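Local atomic coordinates of glucose dehydrogenase (Serratia sp. FS14, PDB entry 7CDY), a protein that belongs to the glucose/sorbosone dehydrogenase family, whose chain folds as a beta propeller, and carries a bound calcium ion. Residues 287-291 / 292-296. Numbering follows the deposited sequence.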
loop_
_atom_site.group_PDB
_atom_site.type_symbol
_atom_site.label_atom_id
_atom_site.label_comp_id
_atom_site.label_asym_id
_atom_site.label_seq_id
_atom_site.Cartn_x
_atom_site.Cartn_y
_atom_site.Cartn_z
ATOM N N ILE A 287 4.258 7.828 -7.794
ATOM C CA ILE A 287 3.631 7.839 -6.476
ATOM C C ILE A 287 2.443 8.789 -6.507
ATOM O O ILE A 287 2.568 9.916 -6.991
ATOM C CB ILE A 287 4.641 8.290 -5.402
ATOM C CG1 ILE A 287 5.792 7.275 -5.285
ATOM C CG2 ILE A 287 3.942 8.523 -4.058
ATOM C CD1 ILE A 287 6.971 7.783 -4.459
ATOM N N GLY A 288 1.294 8.369 -5.993
ATOM C CA GLY A 288 0.155 9.267 -5.943
ATOM C C GLY A 288 0.269 10.265 -4.802
ATOM O O GLY A 288 0.893 10.002 -3.774
ATOM N N ALA A 289 -0.342 11.436 -4.996
ATOM C CA ALA A 289 -0.465 12.450 -3.953
ATOM C C ALA A 289 -1.945 12.693 -3.685
ATOM O O ALA A 289 -2.686 13.115 -4.587
ATOM C CB ALA A 289 0.243 13.751 -4.344
ATOM N N LEU A 290 -2.382 12.385 -2.460
ATOM C CA LEU A 290 -3.760 12.652 -2.059
ATOM C C LEU A 290 -3.982 14.136 -1.780
ATOM O O LEU A 290 -4.799 14.789 -2.441
ATOM C CB LEU A 290 -4.128 11.813 -0.829
ATOM C CG LEU A 290 -4.169 10.301 -1.034
ATOM C CD1 LEU A 290 -4.153 9.585 0.324
ATOM C CD2 LEU A 290 -5.391 9.884 -1.822
ATOM N N ALA A 291 -3.249 14.694 -0.817
ATOM C CA ALA A 291 -3.493 16.073 -0.407
ATOM C C ALA A 291 -3.143 17.053 -1.518
ATOM O O ALA A 291 -3.861 18.042 -1.723
ATOM C CB ALA A 291 -2.706 16.387 0.864
ATOM N N GLN A 292 -2.060 16.803 -2.252
ATOM C CA GLN A 292 -1.656 17.701 -3.329
ATOM C C GLN A 292 -2.288 17.356 -4.673
ATOM O O GLN A 292 -2.045 18.068 -5.654
ATOM C CB GLN A 292 -0.126 17.807 -3.423
ATOM C CG GLN A 292 0.457 18.693 -2.330
ATOM C CD GLN A 292 1.970 18.698 -2.301
ATOM O OE1 GLN A 292 2.622 18.240 -3.238
ATOM N NE2 GLN A 292 2.540 19.204 -1.208
ATOM N N LYS A 293 -3.099 16.303 -4.742
ATOM C CA LYS A 293 -3.943 16.007 -5.906
ATOM C C LYS A 293 -3.119 15.933 -7.192
ATOM O O LYS A 293 -3.338 16.670 -8.157
ATOM C CB LYS A 293 -5.100 17.010 -6.031
ATOM C CG LYS A 293 -5.999 17.048 -4.819
ATOM C CD LYS A 293 -7.092 18.101 -4.952
ATOM C CE LYS A 293 -7.964 18.137 -3.708
ATOM N NZ LYS A 293 -9.078 19.114 -3.849
ATOM N N ALA A 294 -2.144 15.030 -7.194
ATOM C CA ALA A 294 -1.191 14.972 -8.293
ATOM C C ALA A 294 -0.536 13.599 -8.345
ATOM O O ALA A 294 -0.747 12.745 -7.479
ATOM C CB ALA A 294 -0.133 16.076 -8.173
ATOM N N LEU A 295 0.262 13.405 -9.387
ATOM C CA LEU A 295 1.077 12.215 -9.560
ATOM C C LEU A 295 2.539 12.631 -9.542
ATOM O O LEU A 295 2.932 13.551 -10.266
ATOM C CB LEU A 295 0.732 11.550 -10.889
ATOM C CG LEU A 295 1.506 10.282 -11.252
ATOM C CD1 LEU A 295 1.183 9.145 -10.277
ATOM C CD2 LEU A 295 1.168 9.874 -12.681
ATOM N N ILE A 296 3.329 11.981 -8.700
ATOM C CA ILE A 296 4.746 12.274 -8.543
ATOM C C ILE A 296 5.538 11.272 -9.364
ATOM O O ILE A 296 5.265 10.066 -9.310
ATOM C CB ILE A 296 5.144 12.191 -7.060
ATOM C CG1 ILE A 296 4.400 13.252 -6.253
ATOM C CG2 ILE A 296 6.645 12.311 -6.898
ATOM C CD1 ILE A 296 4.445 13.013 -4.751
#
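I287 and I296 pair two residues up the hairpin from A289 and A294, which pair next to the turn. Both are hydrogen-bonded antiparallel pairs. The strands 284-289 and 294-301 are the middle two of a four-stranded propeller blade. I296 N to I287 O is 2.8 Å and nearly straight at 168°. A289 N to A294 O is also 2.8 Å, while the return bond from A294 N to A289 O stretches to 3.3 Å.

On the face shared by I287, A289, A294 and I296, the closest side-chain touches are on backbone oxygens. A289 CB lies against A294 O at 3.4 Å, and I296 CB is 3.4 Å from I287 O. I296 reaches across, its CG1 arm extended (chi2 165°), and sets CD1 beside the short A289 CB at 4.3 Å. L267 of the neighbouring strand touches both isoleucines. On the other face G288 has no side chain, and L295 lies toward the backbone there. Its chi1 of 179° turns CG away from the backbone N, and CD1 comes to 3.6 Å from I287 O. V322 of strand 319-324 touches L295 from outside.

The turn ends in a G1 beta bulge, K293 and A294 both facing A289. K293 takes the left-handed conformation usual for the first bulge position, though it is not a glycine. Its N reaches L290 O at 3.2 Å, from above the carbonyl plane. Q292 OE1 accepts a hydrogen bond from R310 NH1 of strand 304-311. Backbone bonds therefore set the hairpin's register, while buried apolar side chains lie on both its faces and the polar ends of Q292 and K293 leave the turn in different directions.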